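Local coordinates for protein citrate synthase (PDB 4TVM) that catalyses the condensation of acetyl-CoA with oxaloacetate and water to give citrate and free CoA, a step of the Krebs cycle, at residues V160-P172 with A388-R400. Sequence-based numbering, arbitrary orientation.
With OAA (oxaloacetate ion), chain B.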
loop_
_atom_site.group_PDB
_atom_site.type_symbol
_atom_site.label_atom_id
_atom_site.label_comp_id
_atom_site.label_asym_id
_atom_site.label_seq_id
_atom_site.Cartn_x
_atom_site.Cartn_y
_atom_site.Cartn_z
ATOM N N VAL A 160 5.635 18.317 6.726
ATOM C CA VAL A 160 4.437 17.495 6.812
ATOM C C VAL A 160 3.196 18.377 6.710
ATOM O O VAL A 160 2.175 18.009 6.129
ATOM C CB VAL A 160 4.400 16.801 8.153
ATOM C CG1 VAL A 160 3.058 16.145 8.382
ATOM C CG2 VAL A 160 5.508 15.757 8.212
ATOM N N GLU A 161 3.311 19.552 7.294
ATOM C CA GLU A 161 2.238 20.482 7.305
ATOM C C GLU A 161 1.922 20.972 5.900
ATOM O O GLU A 161 0.776 21.081 5.519
ATOM C CB GLU A 161 2.653 21.671 8.158
ATOM C CG GLU A 161 1.483 22.448 8.655
ATOM C CD GLU A 161 0.643 21.626 9.609
ATOM O OE1 GLU A 161 0.974 21.576 10.813
ATOM O OE2 GLU A 161 -0.338 21.011 9.141
ATOM N N LEU A 162 2.962 21.298 5.146
ATOM C CA LEU A 162 2.815 21.835 3.822
ATOM C C LEU A 162 2.278 20.772 2.869
ATOM O O LEU A 162 1.416 21.076 2.033
ATOM C CB LEU A 162 4.172 22.328 3.354
ATOM C CG LEU A 162 4.280 22.995 1.992
ATOM C CD1 LEU A 162 3.336 24.176 1.868
ATOM C CD2 LEU A 162 5.715 23.426 1.757
ATOM N N SER A 163 2.733 19.522 2.994
ATOM C CA SER A 163 2.146 18.468 2.161
ATOM C C SER A 163 0.841 17.897 2.705
ATOM O O SER A 163 0.122 17.193 1.978
ATOM C CB SER A 163 3.150 17.336 1.834
ATOM O OG SER A 163 3.675 16.705 2.992
ATOM N N THR A 164 0.512 18.161 3.965
ATOM C CA THR A 164 -0.871 17.894 4.430
ATOM C C THR A 164 -1.793 18.843 3.675
ATOM O O THR A 164 -2.805 18.435 3.120
ATOM C CB THR A 164 -0.993 18.089 5.934
ATOM O OG1 THR A 164 -0.448 16.937 6.586
ATOM C CG2 THR A 164 -2.447 18.325 6.389
ATOM N N ILE A 165 -1.385 20.100 3.599
ATOM C CA ILE A 165 -2.146 21.111 2.889
ATOM C C ILE A 165 -2.246 20.772 1.420
ATOM O O ILE A 165 -3.342 20.689 0.864
ATOM C CB ILE A 165 -1.520 22.519 3.075
ATOM C CG1 ILE A 165 -1.461 22.890 4.565
ATOM C CG2 ILE A 165 -2.348 23.559 2.372
ATOM C CD1 ILE A 165 -2.777 22.640 5.312
ATOM N N ARG A 166 -1.095 20.589 0.787
ATOM C CA ARG A 166 -1.043 20.218 -0.629
ATOM C C ARG A 166 -1.958 19.051 -0.992
ATOM O O ARG A 166 -2.572 19.048 -2.053
ATOM C CB ARG A 166 0.381 19.858 -1.007
ATOM C CG ARG A 166 1.130 20.988 -1.662
ATOM C CD ARG A 166 2.607 20.921 -1.398
ATOM N NE ARG A 166 3.258 22.032 -2.057
ATOM C CZ ARG A 166 4.574 22.211 -2.106
ATOM N NH1 ARG A 166 5.396 21.331 -1.528
ATOM N NH2 ARG A 166 5.064 23.277 -2.739
ATOM N N LEU A 167 -2.052 18.056 -0.126
ATOM C CA LEU A 167 -2.929 16.903 -0.395
ATOM C C LEU A 167 -4.387 17.259 -0.258
ATOM O O LEU A 167 -5.198 16.876 -1.085
ATOM C CB LEU A 167 -2.617 15.746 0.556
ATOM C CG LEU A 167 -1.577 14.744 0.047
ATOM C CD1 LEU A 167 -0.924 13.996 1.194
ATOM C CD2 LEU A 167 -2.247 13.766 -0.894
ATOM N N LEU A 168 -4.735 17.965 0.804
ATOM C CA LEU A 168 -6.134 18.322 1.012
ATOM C C LEU A 168 -6.625 19.250 -0.088
ATOM O O LEU A 168 -7.788 19.183 -0.490
ATOM C CB LEU A 168 -6.322 19.001 2.363
ATOM C CG LEU A 168 -6.307 18.052 3.543
ATOM C CD1 LEU A 168 -6.155 18.879 4.807
ATOM C CD2 LEU A 168 -7.592 17.241 3.572
ATOM N N ALA A 169 -5.741 20.123 -0.567
ATOM C CA ALA A 169 -6.109 21.068 -1.647
ATOM C C ALA A 169 -6.129 20.395 -2.982
ATOM O O ALA A 169 -7.088 20.530 -3.717
ATOM C CB ALA A 169 -5.156 22.243 -1.716
ATOM N N LYS A 170 -5.044 19.700 -3.311
ATOM C CA LYS A 170 -4.839 19.222 -4.683
ATOM C C LYS A 170 -5.527 17.918 -5.061
ATOM O O LYS A 170 -5.700 17.662 -6.244
ATOM C CB LYS A 170 -3.364 19.082 -4.979
ATOM C CG LYS A 170 -2.636 20.372 -4.776
ATOM C CD LYS A 170 -1.228 20.311 -5.330
ATOM C CE LYS A 170 -0.736 21.738 -5.560
ATOM N NZ LYS A 170 -0.021 22.206 -4.359
ATOM N N LEU A 171 -5.917 17.107 -4.085
ATOM C CA LEU A 171 -6.531 15.830 -4.395
ATOM C C LEU A 171 -7.914 15.923 -4.986
ATOM O O LEU A 171 -8.248 15.105 -5.839
ATOM C CB LEU A 171 -6.589 14.954 -3.192
ATOM C CG LEU A 171 -6.856 13.512 -3.635
ATOM C CD1 LEU A 171 -5.552 12.846 -3.941
ATOM C CD2 LEU A 171 -7.572 12.725 -2.560
ATOM N N PRO A 172 -8.737 16.910 -4.548
ATOM C CA PRO A 172 -9.963 17.069 -5.323
ATOM C C PRO A 172 -9.731 17.551 -6.718
ATOM O O PRO A 172 -10.427 17.131 -7.621
ATOM C CB PRO A 172 -10.692 18.143 -4.554
ATOM C CG PRO A 172 -10.340 17.831 -3.156
ATOM C CD PRO A 172 -8.860 17.663 -3.282
ATOM N N ALA A 388 -12.095 8.144 -1.631
ATOM C CA ALA A 388 -10.747 8.592 -1.199
ATOM C C ALA A 388 -10.683 10.067 -0.805
ATOM O O ALA A 388 -10.006 10.462 0.181
ATOM C CB ALA A 388 -9.756 8.330 -2.299
ATOM N N LEU A 389 -11.359 10.898 -1.597
ATOM C CA LEU A 389 -11.447 12.334 -1.289
ATOM C C LEU A 389 -11.943 12.559 0.122
ATOM O O LEU A 389 -11.447 13.443 0.811
ATOM C CB LEU A 389 -12.418 13.034 -2.229
ATOM C CG LEU A 389 -11.929 13.190 -3.641
ATOM C CD1 LEU A 389 -12.893 14.071 -4.393
ATOM C CD2 LEU A 389 -10.479 13.725 -3.718
ATOM N N GLY A 390 -12.957 11.790 0.526
ATOM C CA GLY A 390 -13.574 11.941 1.847
ATOM C C GLY A 390 -12.695 11.365 2.916
ATOM O O GLY A 390 -12.517 11.955 3.967
ATOM N N ARG A 391 -12.117 10.208 2.640
ATOM C CA ARG A 391 -11.251 9.551 3.609
ATOM C C ARG A 391 -9.884 10.211 3.805
ATOM O O ARG A 391 -9.206 9.966 4.827
ATOM C CB ARG A 391 -11.052 8.098 3.200
ATOM C CG ARG A 391 -10.183 7.312 4.142
ATOM C CD ARG A 391 -10.663 7.402 5.576
ATOM N NE ARG A 391 -12.019 6.867 5.715
ATOM C CZ ARG A 391 -12.342 5.569 5.686
ATOM N NH1 ARG A 391 -11.422 4.624 5.494
ATOM N NH2 ARG A 391 -13.610 5.210 5.814
ATOM N N LEU A 392 -9.469 11.036 2.847
ATOM C CA LEU A 392 -8.131 11.626 2.901
ATOM C C LEU A 392 -7.747 12.207 4.265
ATOM O O LEU A 392 -6.637 11.998 4.740
ATOM C CB LEU A 392 -8.003 12.671 1.814
ATOM C CG LEU A 392 -6.705 13.459 1.693
ATOM C CD1 LEU A 392 -5.514 12.567 1.387
ATOM C CD2 LEU A 392 -6.874 14.515 0.603
ATOM N N PRO A 393 -8.639 12.981 4.895
ATOM C CA PRO A 393 -8.295 13.541 6.203
ATOM C C PRO A 393 -7.981 12.472 7.260
ATOM O O PRO A 393 -7.129 12.671 8.149
ATOM C CB PRO A 393 -9.553 14.336 6.574
ATOM C CG PRO A 393 -10.633 13.813 5.675
ATOM C CD PRO A 393 -9.899 13.556 4.402
ATOM N N GLY A 394 -8.642 11.334 7.153
ATOM C CA GLY A 394 -8.452 10.267 8.119
ATOM C C GLY A 394 -7.128 9.606 7.867
ATOM O O GLY A 394 -6.345 9.354 8.800
ATOM N N TRP A 395 -6.882 9.298 6.602
ATOM C CA TRP A 395 -5.582 8.780 6.200
ATOM C C TRP A 395 -4.515 9.642 6.768
ATOM O O TRP A 395 -3.558 9.148 7.336
ATOM C CB TRP A 395 -5.434 8.736 4.684
ATOM C CG TRP A 395 -6.205 7.624 4.045
ATOM C CD1 TRP A 395 -6.682 6.523 4.642
ATOM C CD2 TRP A 395 -6.579 7.536 2.669
ATOM N NE1 TRP A 395 -7.340 5.731 3.736
ATOM C CE2 TRP A 395 -7.304 6.341 2.513
ATOM C CE3 TRP A 395 -6.399 8.374 1.554
ATOM C CZ2 TRP A 395 -7.848 5.952 1.307
ATOM C CZ3 TRP A 395 -6.928 7.971 0.334
ATOM C CH2 TRP A 395 -7.636 6.762 0.220
ATOM N N ILE A 396 -4.681 10.937 6.642
ATOM C CA ILE A 396 -3.634 11.868 7.055
ATOM C C ILE A 396 -3.467 11.916 8.569
ATOM O O ILE A 396 -2.344 11.980 9.072
ATOM C CB ILE A 396 -3.905 13.272 6.483
ATOM C CG1 ILE A 396 -3.690 13.255 4.978
ATOM C CG2 ILE A 396 -2.964 14.300 7.086
ATOM C CD1 ILE A 396 -4.036 14.545 4.254
ATOM N N ALA A 397 -4.592 11.909 9.286
ATOM C CA ALA A 397 -4.611 12.041 10.732
ATOM C C ALA A 397 -3.881 10.905 11.394
ATOM O O ALA A 397 -3.165 11.126 12.377
ATOM C CB ALA A 397 -6.049 12.058 11.200
ATOM N N HIS A 398 -4.112 9.689 10.872
ATOM C CA HIS A 398 -3.519 8.461 11.398
ATOM C C HIS A 398 -2.021 8.396 11.157
ATOM O O HIS A 398 -1.261 8.022 12.033
ATOM C CB HIS A 398 -4.175 7.238 10.743
ATOM C CG HIS A 398 -5.515 6.906 11.306
ATOM N ND1 HIS A 398 -6.675 7.506 10.866
ATOM C CD2 HIS A 398 -5.885 6.052 12.281
ATOM C CE1 HIS A 398 -7.702 7.019 11.536
ATOM N NE2 HIS A 398 -7.250 6.139 12.405
ATOM N N TRP A 399 -1.619 8.713 9.938
ATOM C CA TRP A 399 -0.201 8.863 9.564
ATOM C C TRP A 399 0.506 9.860 10.483
ATOM O O TRP A 399 1.598 9.588 11.002
ATOM C CB TRP A 399 -0.128 9.366 8.118
ATOM C CG TRP A 399 1.239 9.410 7.520
ATOM C CD1 TRP A 399 1.789 8.504 6.644
ATOM C CD2 TRP A 399 2.223 10.415 7.724
ATOM N NE1 TRP A 399 3.053 8.881 6.314
ATOM C CE2 TRP A 399 3.348 10.050 6.963
ATOM C CE3 TRP A 399 2.269 11.589 8.487
ATOM C CZ2 TRP A 399 4.504 10.818 6.933
ATOM C CZ3 TRP A 399 3.419 12.348 8.465
ATOM C CH2 TRP A 399 4.529 11.949 7.696
ATOM N N ARG A 400 -0.112 11.023 10.687
ATOM C CA ARG A 400 0.496 12.037 11.565
ATOM C C ARG A 400 0.601 11.548 12.995
ATOM O O ARG A 400 1.587 11.806 13.700
ATOM C CB ARG A 400 -0.237 13.373 11.483
ATOM C CG ARG A 400 0.299 14.203 10.318
ATOM C CD ARG A 400 -0.445 15.492 10.062
ATOM N NE ARG A 400 0.083 16.602 10.856
ATOM C CZ ARG A 400 0.082 17.879 10.474
ATOM N NH1 ARG A 400 -0.401 18.243 9.284
ATOM N NH2 ARG A 400 0.594 18.797 11.284
HETATM O O1 OAA B . -16.356 3.726 5.283
HETATM O O2 OAA B . -17.704 2.840 3.758
HETATM O O4 OAA B . -15.057 -0.406 7.138
HETATM O O5 OAA B . -13.378 0.998 7.040
HETATM O O3 OAA B . -14.328 2.355 5.242
HETATM C C1 OAA B . -16.884 2.741 4.709
HETATM C C2 OAA B . -16.500 1.380 5.221
HETATM C C3 OAA B . -15.063 1.482 5.665
HETATM C C4 OAA B . -14.478 0.597 6.652
#
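E161 OE2 is gripped by two groups: R400 NH1 at 2.8 Å, and the hydroxyl of Y94 from helix 85-94. R400 takes the carboxylate end-on, its NH2 reaching E161 OE1 at 2.8 Å with an N-H...O angle of 165°. Both oxygens lie close to the guanidinium plane, yet they are met from above the carboxylate plane, since the two flat groups are turned 46° apart. A weak bond from R400 NH1 to T164 OG1 (3.0 Å) adds a third restraint on that buried cation, while V160 CG1 lies over one guanidinium face, offset toward its rim. Both V160 methyls pack on CZ3 of the W399 indole, whose NE1 is hydrogen-bonded to S254 OG; CG2 also meets CH2. Segments 160-172 and 388-400, parts of helices 159-182 and 383-403, run antiparallel with axes 10.2 Å apart at closest, within the all-helical core of the citrate synthase fold. Away from the salt bridge, toward P172, the interface turns apolar: I396 CD1 lies 4.1 Å from L167 CB and also touches L168. With its CG anti to the backbone N (chi1 178°), L392 sends CD2 to L167 O and to L171 CD2 (3.7 Å), and L389 CD2 closes on that same L171 methyl. R391 points instead to the active site, where NH2 donates to O3 of oxaloacetate at 3.0 Å.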